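Local coordinates for protein o-succinylbenzoate synthase (Synechococcus elongatus, PDB 2OZT) that converts 2-succinyl-6-hydroxy-2,4-cyclohexadiene-1-carboxylate to 2-succinylbenzoate by metal-dependent loss of water, a step on the way to phylloquinone, at residues A[167-172]-A[220-225]; A[172-177]-A[201-206]; A[206-211]-A[231-236]; A[239-244]-A[292-297]. All blocks are in the same frame, centred on the assembly; numbering follows the deposited sequence.

Contact 1 of 4, residues A[167-172]-A[220-225]; sequences DANGSW and LDESVV. With NA (sodium ion), chain D.
Asn-169, inside a type I' beta turn from Ala-168 to Ser-171, faces Glu-222, inside a type I beta turn from Asp-221 to Val-224, with the CA atoms of the pair 7.3 Å apart. Two loops that follow barrel strands are thus joined mainly by a metal and its ligands. Asp-167 OD1 approaches the sodium ion to 2.5 Å, while Asp-221 OD2 and Glu-222 OE1 each stand 2.7 Å from the ion. The Glu-222 chain is bent at its second torsion (chi2 87°), which curls the carboxylate back so that OE1 serves the metal and OE2 the opposite loop. There OE2 offers its syn lone pair to Asn-169 ND2 over 3.0 Å in a nearly straight bond (172°), although amide and carboxylate planes are 81° apart. With an alanine in place of Asn-169, Glu-222 OE2 would probably lose this amide partner, leaving the carboxylate freer to turn about its metal bond. Asp-167 OD1 also accepts Asn-169 N at 3.1 Å from above its carboxylate plane, an Asx turn that ties the ligand to its own loop. A water bridges Asp-167 OD2 and Asp-221 OD2. Lys-136 forms a salt bridge to Asp-167 OD2 and Lys-245 one to Asp-221 OD1. Asp-167, Glu-196 and Asp-221 bind magnesium, and Lys-245 is the predicted proton acceptor: this is the acidic metal site at the C-terminal ends of the strands, as in the enolase superfamily barrels.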
loop_
_atom_site.group_PDB
_atom_site.type_symbol
_atom_site.label_atom_id
_atom_site.label_comp_id
_atom_site.label_asym_id
_atom_site.label_seq_id
_atom_site.Cartn_x
_atom_site.Cartn_y
_atom_site.Cartn_z
ATOM N N ASP A 167 12.003 7.741 -0.978
ATOM C CA ASP A 167 11.691 6.474 -1.604
ATOM C C ASP A 167 12.622 6.204 -2.772
ATOM O O ASP A 167 12.495 6.844 -3.817
ATOM C CB ASP A 167 10.231 6.495 -2.070
ATOM C CG ASP A 167 9.718 5.123 -2.448
ATOM O OD1 ASP A 167 10.480 4.107 -2.426
ATOM O OD2 ASP A 167 8.503 4.986 -2.778
ATOM N N ALA A 168 13.505 5.222 -2.591
ATOM C CA ALA A 168 14.398 4.849 -3.664
ATOM C C ALA A 168 13.837 3.813 -4.629
ATOM O O ALA A 168 14.427 3.584 -5.717
ATOM C CB ALA A 168 15.713 4.363 -3.087
ATOM N N ASN A 169 12.738 3.137 -4.262
ATOM C CA ASN A 169 12.136 2.123 -5.131
ATOM C C ASN A 169 13.128 1.088 -5.625
ATOM O O ASN A 169 13.028 0.590 -6.750
ATOM C CB ASN A 169 11.385 2.759 -6.305
ATOM C CG ASN A 169 10.267 3.640 -5.839
ATOM O OD1 ASN A 169 10.369 4.863 -5.888
ATOM N ND2 ASN A 169 9.197 3.018 -5.354
ATOM N N GLY A 170 14.076 0.738 -4.757
ATOM C CA GLY A 170 15.019 -0.322 -5.083
ATOM C C GLY A 170 16.036 0.091 -6.140
ATOM O O GLY A 170 16.650 -0.787 -6.765
ATOM N N SER A 171 16.226 1.393 -6.364
ATOM C CA SER A 171 17.027 1.826 -7.509
ATOM C C SER A 171 18.512 2.047 -7.222
ATOM O O SER A 171 19.286 2.325 -8.172
ATOM C CB SER A 171 16.428 3.106 -8.093
ATOM O OG SER A 171 16.608 4.166 -7.205
ATOM N N TRP A 172 18.941 1.975 -5.970
ATOM C CA TRP A 172 20.370 2.199 -5.683
ATOM C C TRP A 172 21.106 0.881 -5.756
ATOM O O TRP A 172 20.576 -0.164 -5.379
ATOM C CB TRP A 172 20.565 2.762 -4.274
ATOM C CG TRP A 172 20.056 4.138 -4.086
ATOM C CD1 TRP A 172 19.903 5.139 -5.034
ATOM C CD2 TRP A 172 19.718 4.728 -2.823
ATOM N NE1 TRP A 172 19.437 6.284 -4.425
ATOM C CE2 TRP A 172 19.326 6.066 -3.072
ATOM C CE3 TRP A 172 19.692 4.248 -1.509
ATOM C CZ2 TRP A 172 18.868 6.903 -2.048
ATOM C CZ3 TRP A 172 19.303 5.092 -0.499
ATOM C CH2 TRP A 172 18.894 6.422 -0.776
ATOM N N LEU A 220 10.675 -1.333 4.238
ATOM C CA LEU A 220 10.491 -2.250 3.113
ATOM C C LEU A 220 9.161 -2.006 2.438
ATOM O O LEU A 220 8.163 -1.724 3.113
ATOM C CB LEU A 220 10.475 -3.702 3.624
ATOM C CG LEU A 220 11.795 -4.108 4.283
ATOM C CD1 LEU A 220 11.580 -5.464 4.902
ATOM C CD2 LEU A 220 12.986 -4.138 3.316
ATOM N N ASP A 221 9.166 -2.099 1.110
ATOM C CA ASP A 221 7.937 -1.830 0.333
ATOM C C ASP A 221 7.841 -2.918 -0.721
ATOM O O ASP A 221 7.073 -3.863 -0.550
ATOM C CB ASP A 221 7.997 -0.407 -0.245
ATOM C CG ASP A 221 6.779 -0.031 -1.059
ATOM O OD1 ASP A 221 5.678 -0.621 -0.881
ATOM O OD2 ASP A 221 6.887 0.890 -1.908
ATOM N N GLU A 222 8.602 -2.811 -1.804
ATOM C CA GLU A 222 8.620 -3.863 -2.813
ATOM C C GLU A 222 8.950 -5.211 -2.205
ATOM O O GLU A 222 8.468 -6.255 -2.694
ATOM C CB GLU A 222 9.637 -3.503 -3.910
ATOM C CG GLU A 222 9.197 -2.361 -4.870
ATOM C CD GLU A 222 9.504 -0.933 -4.425
ATOM O OE1 GLU A 222 9.826 -0.703 -3.242
ATOM O OE2 GLU A 222 9.370 0.012 -5.281
ATOM N N SER A 223 9.714 -5.216 -1.110
ATOM C CA SER A 223 10.066 -6.467 -0.457
ATOM C C SER A 223 8.929 -7.137 0.302
ATOM O O SER A 223 9.044 -8.343 0.629
ATOM C CB SER A 223 11.225 -6.258 0.532
ATOM O OG SER A 223 12.484 -6.094 -0.137
ATOM N N VAL A 224 7.897 -6.353 0.646
ATOM C CA VAL A 224 6.804 -6.882 1.467
ATOM C C VAL A 224 5.435 -6.665 0.825
ATOM O O VAL A 224 4.801 -5.643 1.008
ATOM C CB VAL A 224 6.846 -6.412 2.949
ATOM C CG1 VAL A 224 8.053 -7.060 3.686
ATOM C CG2 VAL A 224 6.923 -4.887 3.090
ATOM N N VAL A 225 5.017 -7.642 0.050
ATOM C CA VAL A 225 3.706 -7.607 -0.599
ATOM C C VAL A 225 2.716 -8.490 0.184
ATOM O O VAL A 225 1.670 -8.023 0.672
ATOM C CB VAL A 225 3.848 -8.035 -2.067
ATOM C CG1 VAL A 225 2.459 -8.112 -2.757
ATOM C CG2 VAL A 225 4.802 -7.050 -2.806
HETATM NA NA NA D . 9.422 1.810 -2.394
HETATM O O HOH W 1 6.050 3.056 -3.370
#

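Contact 2 of 4, residues A[172-177]-A[201-206]; sequences WDRATA and PDQWQA. With PO4 (phosphate ion), chain C.
Arg-174 and Gln-203 meet across a phosphate ion, probably taken from the crystallisation liquor, and polar contacts to that ion dominate. Phosphate O4 is gripped by Arg-174 N at 2.9 Å and by Gln-203 NE2 at 3.1 Å, the latter bond nearly straight (165°). O2 lies at the edge of the guanidinium group, in its plane, where Arg-174 NE and NH2 each donate to it over 3.0 Å. A bend at the third torsion of Arg-174 (chi3 -67°) brings this edge round to the ion that the residue's own backbone N also holds. Water forms the second link, donating to both Trp-172 O and Gln-203 OE1. Van der Waals contact comes third: Arg-174 CG passes 3.5 Å from Gln-203 OE1, with the two side chains at about a right angle, and Arg-174 CD rests against Ala-206 CB at 3.9 Å. Replacing Gln-203 by a leucine is likely to leave phosphate O4 without its amide donor and the bridging water without one of its acceptors. Within its own segment, Asp-173 OD1 accepts from Thr-176 N at 2.9 Å and from the Thr-176 hydroxyl. The arrangement is that of an N-capped helix start, an anion at the first turn of helix 174-187, set beside the first turn of helix 204-213 on the outer surface of a TIM-type barrel.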
loop_
_atom_site.group_PDB
_atom_site.type_symbol
_atom_site.label_atom_id
_atom_site.label_comp_id
_atom_site.label_asym_id
_atom_site.label_seq_id
_atom_site.Cartn_x
_atom_site.Cartn_y
_atom_site.Cartn_z
ATOM N N TRP A 172 18.941 1.975 -5.970
ATOM C CA TRP A 172 20.370 2.199 -5.683
ATOM C C TRP A 172 21.106 0.881 -5.756
ATOM O O TRP A 172 20.576 -0.164 -5.379
ATOM C CB TRP A 172 20.565 2.762 -4.274
ATOM C CG TRP A 172 20.056 4.138 -4.086
ATOM C CD1 TRP A 172 19.903 5.139 -5.034
ATOM C CD2 TRP A 172 19.718 4.728 -2.823
ATOM N NE1 TRP A 172 19.437 6.284 -4.425
ATOM C CE2 TRP A 172 19.326 6.066 -3.072
ATOM C CE3 TRP A 172 19.692 4.248 -1.509
ATOM C CZ2 TRP A 172 18.868 6.903 -2.048
ATOM C CZ3 TRP A 172 19.303 5.092 -0.499
ATOM C CH2 TRP A 172 18.894 6.422 -0.776
ATOM N N ASP A 173 22.363 0.922 -6.213
ATOM C CA ASP A 173 23.238 -0.225 -5.952
ATOM C C ASP A 173 23.815 -0.143 -4.537
ATOM O O ASP A 173 23.596 0.821 -3.816
ATOM C CB ASP A 173 24.315 -0.433 -7.033
ATOM C CG ASP A 173 25.309 0.693 -7.140
ATOM O OD1 ASP A 173 25.607 1.404 -6.149
ATOM O OD2 ASP A 173 25.855 0.839 -8.266
ATOM N N ARG A 174 24.486 -1.199 -4.119
ATOM C CA ARG A 174 24.857 -1.303 -2.731
ATOM C C ARG A 174 25.852 -0.188 -2.321
ATOM O O ARG A 174 25.737 0.399 -1.257
ATOM C CB ARG A 174 25.429 -2.698 -2.428
ATOM C CG ARG A 174 24.404 -3.857 -2.502
ATOM C CD ARG A 174 25.069 -5.242 -2.365
ATOM N NE ARG A 174 25.912 -5.454 -3.549
ATOM C CZ ARG A 174 27.223 -5.694 -3.519
ATOM N NH1 ARG A 174 27.854 -5.832 -2.367
ATOM N NH2 ARG A 174 27.890 -5.809 -4.667
ATOM N N ALA A 175 26.835 0.114 -3.178
ATOM C CA ALA A 175 27.819 1.133 -2.789
ATOM C C ALA A 175 27.137 2.504 -2.695
ATOM O O ALA A 175 27.439 3.281 -1.815
ATOM C CB ALA A 175 28.926 1.167 -3.828
ATOM N N THR A 176 26.225 2.784 -3.630
ATOM C CA THR A 176 25.446 4.031 -3.605
ATOM C C THR A 176 24.595 4.160 -2.328
ATOM O O THR A 176 24.540 5.226 -1.721
ATOM C CB THR A 176 24.539 4.139 -4.848
ATOM O OG1 THR A 176 25.383 4.195 -6.006
ATOM C CG2 THR A 176 23.633 5.414 -4.836
ATOM N N ALA A 177 23.909 3.077 -1.950
ATOM C CA ALA A 177 23.106 3.096 -0.741
ATOM C C ALA A 177 23.991 3.420 0.451
ATOM O O ALA A 177 23.659 4.243 1.302
ATOM C CB ALA A 177 22.429 1.733 -0.534
ATOM N N PRO A 201 14.601 -5.981 -3.918
ATOM C CA PRO A 201 14.285 -7.083 -3.036
ATOM C C PRO A 201 15.212 -8.272 -3.107
ATOM O O PRO A 201 15.326 -8.968 -2.114
ATOM C CB PRO A 201 12.886 -7.491 -3.473
ATOM C CG PRO A 201 12.316 -6.249 -4.030
ATOM C CD PRO A 201 13.439 -5.521 -4.694
ATOM N N ASP A 202 15.881 -8.486 -4.241
ATOM C CA ASP A 202 16.767 -9.640 -4.318
ATOM C C ASP A 202 17.985 -9.504 -3.408
ATOM O O ASP A 202 18.617 -10.525 -3.064
ATOM C CB ASP A 202 17.204 -9.900 -5.772
ATOM C CG ASP A 202 18.081 -8.799 -6.307
ATOM O OD1 ASP A 202 17.587 -7.669 -6.450
ATOM O OD2 ASP A 202 19.281 -9.057 -6.577
ATOM N N GLN A 203 18.369 -8.269 -3.061
ATOM C CA GLN A 203 19.527 -8.005 -2.216
ATOM C C GLN A 203 19.126 -7.968 -0.755
ATOM O O GLN A 203 19.461 -7.055 -0.023
ATOM C CB GLN A 203 20.210 -6.689 -2.641
ATOM C CG GLN A 203 20.791 -6.784 -4.067
ATOM C CD GLN A 203 21.630 -5.615 -4.492
ATOM O OE1 GLN A 203 21.351 -4.473 -4.166
ATOM N NE2 GLN A 203 22.678 -5.904 -5.275
ATOM N N TRP A 204 18.432 -9.021 -0.328
ATOM C CA TRP A 204 17.899 -9.041 1.036
ATOM C C TRP A 204 18.958 -9.044 2.127
ATOM O O TRP A 204 18.779 -8.457 3.184
ATOM C CB TRP A 204 16.920 -10.193 1.215
ATOM C CG TRP A 204 17.519 -11.586 1.167
ATOM C CD1 TRP A 204 17.586 -12.414 0.077
ATOM C CD2 TRP A 204 18.083 -12.305 2.260
ATOM N NE1 TRP A 204 18.172 -13.618 0.436
ATOM C CE2 TRP A 204 18.483 -13.574 1.767
ATOM C CE3 TRP A 204 18.303 -12.005 3.605
ATOM C CZ2 TRP A 204 19.093 -14.533 2.580
ATOM C CZ3 TRP A 204 18.910 -12.980 4.426
ATOM C CH2 TRP A 204 19.287 -14.226 3.894
ATOM N N GLN A 205 20.091 -9.715 1.887
ATOM C CA GLN A 205 21.125 -9.747 2.909
ATOM C C GLN A 205 21.727 -8.385 3.147
ATOM O O GLN A 205 21.971 -8.003 4.310
ATOM C CB GLN A 205 22.240 -10.740 2.572
ATOM C CG GLN A 205 21.736 -12.119 2.213
ATOM C CD GLN A 205 21.609 -12.379 0.702
ATOM O OE1 GLN A 205 21.160 -11.524 -0.102
ATOM N NE2 GLN A 205 22.013 -13.594 0.305
ATOM N N ALA A 206 21.958 -7.629 2.071
ATOM C CA ALA A 206 22.499 -6.287 2.240
ATOM C C ALA A 206 21.452 -5.325 2.847
ATOM O O ALA A 206 21.782 -4.437 3.628
ATOM C CB ALA A 206 23.035 -5.767 0.915
HETATM P P PO4 C . 25.363 -4.118 -6.963
HETATM O O1 PO4 C . 24.514 -4.171 -8.210
HETATM O O2 PO4 C . 25.645 -5.552 -6.584
HETATM O O3 PO4 C . 26.666 -3.344 -7.157
HETATM O O4 PO4 C . 24.615 -3.520 -5.807
HETATM O O HOH W 2 20.984 -2.658 -6.535
#

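Contact 3 of 4, residues A[206-211]-A[231-236]; sequences ALLSLA and QRWVDR
The shortest polar bond near the meeting of Leu-208 with Trp-233, 2.8 Å from Leu-210 N to Ala-206 O, stays inside helix 204-213, and no hydrogen bond crosses to segment 231-236. What joins them is mainly apolar. The six-membered end of the Trp-233 indole points at the neighbouring helix, and Leu-208 CB meets its CZ3 corner at 4.0 Å, at the ring edge and close to the ring plane. One residue earlier, Leu-207 CB approaches the adjacent corner obliquely, 4.2 Å from Trp-233 CH2. Leu-208 holds CG anti to its backbone N (chi1 -178°), which carries both methyl groups past the indole to the end of segment 231-236. There Leu-208 CD1 lies 3.8 Å from the carbonyl oxygen Arg-236 O, while Leu-208 CD2 comes within 4.4 Å of Arg-236 CB. The arginine itself runs back in an extended chain along the tryptophan: Arg-236 NH1 sits 3.5 Å above one face of the Trp-233 indole, displaced toward its rim. Its guanidinium also makes a cation-pi contact with Trp-204, at the start of the helix that carries the leucines. Further in, Leu-207 and Trp-233 both touch Leu-220 of strand 218-220, so the pair closes over a barrel strand. Chemically, then, these adjacent barrel helices are held by burial of hydrocarbon and indole surface, with the cation-pi contact of Arg-236 to Trp-204 as a polar supplement; with no hydrogen bond across the two segments, the join probably depends on close fit more than on bond direction.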
loop_
_atom_site.group_PDB
_atom_site.type_symbol
_atom_site.label_atom_id
_atom_site.label_comp_id
_atom_site.label_asym_id
_atom_site.label_seq_id
_atom_site.Cartn_x
_atom_site.Cartn_y
_atom_site.Cartn_z
ATOM N N ALA A 206 21.958 -7.629 2.071
ATOM C CA ALA A 206 22.499 -6.287 2.240
ATOM C C ALA A 206 21.452 -5.325 2.847
ATOM O O ALA A 206 21.782 -4.437 3.628
ATOM C CB ALA A 206 23.035 -5.767 0.915
ATOM N N LEU A 207 20.182 -5.542 2.509
ATOM C CA LEU A 207 19.142 -4.678 3.061
ATOM C C LEU A 207 19.094 -4.869 4.566
ATOM O O LEU A 207 19.011 -3.914 5.319
ATOM C CB LEU A 207 17.770 -5.102 2.516
ATOM C CG LEU A 207 17.263 -4.498 1.209
ATOM C CD1 LEU A 207 16.027 -5.222 0.774
ATOM C CD2 LEU A 207 16.977 -3.010 1.422
ATOM N N LEU A 208 19.152 -6.139 4.981
ATOM C CA LEU A 208 19.140 -6.446 6.407
ATOM C C LEU A 208 20.360 -5.871 7.141
ATOM O O LEU A 208 20.242 -5.202 8.171
ATOM C CB LEU A 208 18.999 -7.951 6.602
ATOM C CG LEU A 208 18.917 -8.442 8.048
ATOM C CD1 LEU A 208 17.654 -7.901 8.777
ATOM C CD2 LEU A 208 18.956 -9.992 8.071
ATOM N N SER A 209 21.553 -6.084 6.559
ATOM C CA SER A 209 22.777 -5.571 7.157
ATOM C C SER A 209 22.786 -4.037 7.259
ATOM O O SER A 209 23.148 -3.478 8.280
ATOM C CB SER A 209 24.005 -6.034 6.361
ATOM O OG SER A 209 25.146 -5.508 6.998
ATOM N N LEU A 210 22.320 -3.363 6.199
ATOM C CA LEU A 210 22.184 -1.914 6.274
ATOM C C LEU A 210 21.239 -1.515 7.415
ATOM O O LEU A 210 21.553 -0.654 8.213
ATOM C CB LEU A 210 21.639 -1.340 4.956
ATOM C CG LEU A 210 22.629 -1.193 3.797
ATOM C CD1 LEU A 210 21.856 -0.841 2.524
ATOM C CD2 LEU A 210 23.709 -0.144 4.141
ATOM N N ALA A 211 20.057 -2.126 7.479
ATOM C CA ALA A 211 19.153 -1.697 8.529
ATOM C C ALA A 211 19.737 -1.876 9.921
ATOM O O ALA A 211 19.435 -1.112 10.825
ATOM C CB ALA A 211 17.885 -2.458 8.422
ATOM N N GLN A 231 6.037 -11.995 7.231
ATOM C CA GLN A 231 6.481 -12.942 8.261
ATOM C C GLN A 231 7.958 -13.301 8.087
ATOM O O GLN A 231 8.680 -13.393 9.089
ATOM C CB GLN A 231 5.610 -14.200 8.232
ATOM C CG GLN A 231 6.052 -15.220 9.283
ATOM C CD GLN A 231 5.201 -16.428 9.327
ATOM O OE1 GLN A 231 4.097 -16.393 9.877
ATOM N NE2 GLN A 231 5.716 -17.538 8.796
ATOM N N ARG A 232 8.396 -13.548 6.847
ATOM C CA ARG A 232 9.835 -13.841 6.617
ATOM C C ARG A 232 10.766 -12.737 7.173
ATOM O O ARG A 232 11.819 -13.004 7.805
ATOM C CB ARG A 232 10.085 -14.082 5.129
ATOM C CG ARG A 232 11.535 -14.359 4.751
ATOM C CD ARG A 232 11.633 -14.740 3.252
ATOM N NE ARG A 232 10.913 -16.000 2.981
ATOM C CZ ARG A 232 9.783 -16.117 2.281
ATOM N NH1 ARG A 232 9.227 -15.058 1.706
ATOM N NH2 ARG A 232 9.208 -17.314 2.132
ATOM N N TRP A 233 10.363 -11.477 6.986
ATOM C CA TRP A 233 11.199 -10.357 7.441
ATOM C C TRP A 233 11.137 -10.163 8.952
ATOM O O TRP A 233 12.120 -9.806 9.588
ATOM C CB TRP A 233 10.803 -9.108 6.682
ATOM C CG TRP A 233 11.474 -9.054 5.332
ATOM C CD1 TRP A 233 10.924 -9.282 4.098
ATOM C CD2 TRP A 233 12.855 -8.779 5.109
ATOM N NE1 TRP A 233 11.881 -9.124 3.110
ATOM C CE2 TRP A 233 13.069 -8.806 3.714
ATOM C CE3 TRP A 233 13.926 -8.469 5.959
ATOM C CZ2 TRP A 233 14.312 -8.560 3.145
ATOM C CZ3 TRP A 233 15.158 -8.196 5.399
ATOM C CH2 TRP A 233 15.351 -8.252 4.009
ATOM N N VAL A 234 9.979 -10.429 9.548
ATOM C CA VAL A 234 9.907 -10.422 11.007
ATOM C C VAL A 234 10.856 -11.480 11.568
ATOM O O VAL A 234 11.545 -11.240 12.557
ATOM C CB VAL A 234 8.478 -10.748 11.455
ATOM C CG1 VAL A 234 8.414 -11.013 12.929
ATOM C CG2 VAL A 234 7.519 -9.571 11.076
ATOM N N ASP A 235 10.832 -12.658 10.963
ATOM C CA ASP A 235 11.621 -13.771 11.528
ATOM C C ASP A 235 13.106 -13.541 11.277
ATOM O O ASP A 235 13.945 -14.133 11.979
ATOM C CB ASP A 235 11.125 -15.134 10.997
ATOM C CG ASP A 235 9.731 -15.495 11.502
ATOM O OD1 ASP A 235 9.274 -14.937 12.518
ATOM O OD2 ASP A 235 9.102 -16.367 10.874
ATOM N N ARG A 236 13.435 -12.714 10.283
ATOM C CA ARG A 236 14.817 -12.257 10.079
ATOM C C ARG A 236 15.236 -11.169 11.064
ATOM O O ARG A 236 16.390 -10.714 11.037
ATOM C CB ARG A 236 14.991 -11.697 8.659
ATOM C CG ARG A 236 15.188 -12.774 7.619
ATOM C CD ARG A 236 15.049 -12.222 6.183
ATOM N NE ARG A 236 15.294 -13.283 5.214
ATOM C CZ ARG A 236 15.050 -13.204 3.916
ATOM N NH1 ARG A 236 14.541 -12.091 3.375
ATOM N NH2 ARG A 236 15.334 -14.244 3.147
#

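Contact 4 of 4, residues A[239-244]-A[292-297]. With PO4 (phosphate ion), chain B.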
loop_
_atom_site.group_PDB
_atom_site.type_symbol
_atom_site.label_atom_id
_atom_site.label_comp_id
_atom_site.label_asym_id
_atom_site.label_seq_id
_atom_site.Cartn_x
_atom_site.Cartn_y
_atom_site.Cartn_z
ATOM N N PRO A 239 14.558 -4.625 11.713
ATOM C CA PRO A 239 14.321 -3.617 12.757
ATOM C C PRO A 239 13.622 -2.341 12.274
ATOM O O PRO A 239 13.312 -1.475 13.091
ATOM C CB PRO A 239 15.753 -3.199 13.153
ATOM C CG PRO A 239 16.503 -3.320 11.847
ATOM C CD PRO A 239 15.920 -4.509 11.120
ATOM N N GLY A 240 13.370 -2.246 10.974
ATOM C CA GLY A 240 12.762 -1.065 10.402
ATOM C C GLY A 240 11.263 -1.140 10.187
ATOM O O GLY A 240 10.520 -1.814 10.946
ATOM N N PHE A 241 10.829 -0.365 9.204
ATOM C CA PHE A 241 9.403 -0.253 8.917
ATOM C C PHE A 241 8.947 -1.189 7.807
ATOM O O PHE A 241 9.718 -1.683 6.994
ATOM C CB PHE A 241 9.058 1.176 8.497
ATOM C CG PHE A 241 9.194 2.171 9.609
ATOM C CD1 PHE A 241 8.105 2.594 10.346
ATOM C CD2 PHE A 241 10.454 2.693 9.911
ATOM C CE1 PHE A 241 8.276 3.502 11.389
ATOM C CE2 PHE A 241 10.621 3.632 10.914
ATOM C CZ PHE A 241 9.531 4.029 11.676
ATOM N N PHE A 242 7.640 -1.466 7.814
ATOM C CA PHE A 242 7.045 -2.307 6.776
ATOM C C PHE A 242 5.914 -1.493 6.155
ATOM O O PHE A 242 5.065 -0.979 6.895
ATOM C CB PHE A 242 6.345 -3.498 7.441
ATOM C CG PHE A 242 7.255 -4.492 8.149
ATOM C CD1 PHE A 242 7.616 -5.672 7.532
ATOM C CD2 PHE A 242 7.650 -4.283 9.474
ATOM C CE1 PHE A 242 8.409 -6.621 8.218
ATOM C CE2 PHE A 242 8.433 -5.239 10.142
ATOM C CZ PHE A 242 8.796 -6.386 9.503
ATOM N N VAL A 243 5.931 -1.331 4.841
ATOM C CA VAL A 243 4.834 -0.616 4.163
ATOM C C VAL A 243 3.841 -1.699 3.696
ATOM O O VAL A 243 4.171 -2.528 2.845
ATOM C CB VAL A 243 5.364 0.202 2.976
ATOM C CG1 VAL A 243 4.222 0.941 2.272
ATOM C CG2 VAL A 243 6.447 1.201 3.462
ATOM N N ILE A 244 2.660 -1.730 4.309
ATOM C CA ILE A 244 1.687 -2.793 4.062
ATOM C C ILE A 244 0.658 -2.340 3.046
ATOM O O ILE A 244 -0.019 -1.305 3.259
ATOM C CB ILE A 244 0.932 -3.086 5.376
ATOM C CG1 ILE A 244 1.876 -3.530 6.504
ATOM C CG2 ILE A 244 -0.179 -4.154 5.153
ATOM C CD1 ILE A 244 2.717 -4.787 6.180
ATOM N N PRO A 292 -3.919 3.389 12.748
ATOM C CA PRO A 292 -2.561 3.684 12.277
ATOM C C PRO A 292 -1.931 4.884 12.994
ATOM O O PRO A 292 -2.622 5.829 13.379
ATOM C CB PRO A 292 -2.768 3.982 10.768
ATOM C CG PRO A 292 -4.223 4.364 10.654
ATOM C CD PRO A 292 -4.928 3.528 11.703
ATOM N N CYS A 293 -0.608 4.842 13.121
ATOM C CA CYS A 293 0.134 5.911 13.778
ATOM C C CYS A 293 1.105 6.638 12.870
ATOM O O CYS A 293 1.957 7.421 13.330
ATOM C CB CYS A 293 0.912 5.366 14.987
ATOM S SG CYS A 293 2.113 4.134 14.579
ATOM N N HIS A 294 1.015 6.362 11.573
ATOM C CA HIS A 294 1.800 7.088 10.564
ATOM C C HIS A 294 0.916 7.463 9.409
ATOM O O HIS A 294 -0.071 6.749 9.108
ATOM C CB HIS A 294 2.941 6.212 10.053
ATOM C CG HIS A 294 3.876 5.786 11.142
ATOM N ND1 HIS A 294 4.619 6.692 11.871
ATOM C CD2 HIS A 294 4.177 4.551 11.638
ATOM C CE1 HIS A 294 5.351 6.038 12.766
ATOM N NE2 HIS A 294 5.090 4.744 12.662
ATOM N N ALA A 295 1.252 8.567 8.745
ATOM C CA ALA A 295 0.477 9.060 7.605
ATOM C C ALA A 295 0.358 7.955 6.570
ATOM O O ALA A 295 1.336 7.261 6.265
ATOM C CB ALA A 295 1.216 10.255 6.957
ATOM N N LEU A 296 -0.849 7.801 6.034
ATOM C CA LEU A 296 -1.126 6.724 5.088
ATOM C C LEU A 296 -0.608 7.000 3.700
ATOM O O LEU A 296 -0.666 8.166 3.217
ATOM C CB LEU A 296 -2.655 6.514 4.920
ATOM C CG LEU A 296 -3.499 6.292 6.172
ATOM C CD1 LEU A 296 -4.965 6.101 5.777
ATOM C CD2 LEU A 296 -2.965 5.059 6.967
ATOM N N GLY A 297 -0.147 5.947 3.031
ATOM C CA GLY A 297 0.345 6.120 1.654
ATOM C C GLY A 297 -0.805 6.049 0.665
ATOM O O GLY A 297 -0.764 5.245 -0.284
HETATM P P PO4 B . 4.255 9.978 10.288
HETATM O O1 PO4 B . 2.934 10.484 9.799
HETATM O O2 PO4 B . 4.581 8.801 9.435
HETATM O O3 PO4 B . 5.291 11.080 10.062
HETATM O O4 PO4 B . 4.464 9.549 11.729
#
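His-294 reaches from the loop after helix 277-290 to Phe-241 at the start of strand 241-244, and its atoms can be followed outward in turn. CB leaves the backbone beside a phosphate ion, probably from the crystallisation liquor, with phosphate O2 3.1 Å from His-294 CB. With chi1 at -59°, CG stands beside the backbone N and the imidazole extends toward the strand, where His-294 CG lies 3.5 Å from phosphate O2. ND1 then donates to phosphate O4 over 2.9 Å in a nearly straight bond (172°), and Ala-295 N adds a second grip, 2.8 Å to phosphate O1. Next to ND1, His-294 CE1 lies 4.1 Å from Phe-241 CE1, and the tip, NE2, approaches that same phenyl carbon to 3.6 Å. NE2 lies in the plane of the phenyl ring, at its edge. The rings form an offset edge-to-face pair, the edge of Phe-241 directed at the imidazole face, with planes at 76° and centroids 5.5 Å apart. NE2 also has a hydrogen-bond partner in Gln-266 O, so both imidazole nitrogens are engaged, an arrangement consistent with a positively charged ring. Arg-165 and Thr-134 also hold the phosphate. Phe-241 makes a cation-pi contact with Arg-267. The edge-to-face pair joins the loop after helix 277-290 to the N-terminal end of strand 241-244 in the TIM-type barrel, the end away from the metal site.

All four contacts belong to the barrel of parallel strands: contact 1 joins loops after strands 163-167 and 218-220, contact 2 the starts of helices 174-187 and 204-213, and contact 3 helices 204-213 and 227-235. Contact 2 is nested inside the loop closed by contact 1, and they share Trp-172, with centres 10 Å apart. Contacts 2 and 3 share Ala-206; contacts 1 and 3 alternate along the chain and meet where Leu-220 and Val-224 pack on Trp-233. Contact 4 comes last: its strand 241-244 pairs with strand 218-220 through Leu-220. Contacts 2 and 4 do not touch, their centres 21 Å apart. The metal-bearing segment 220-225 thus packs against helix 227-235 and strand 241-244.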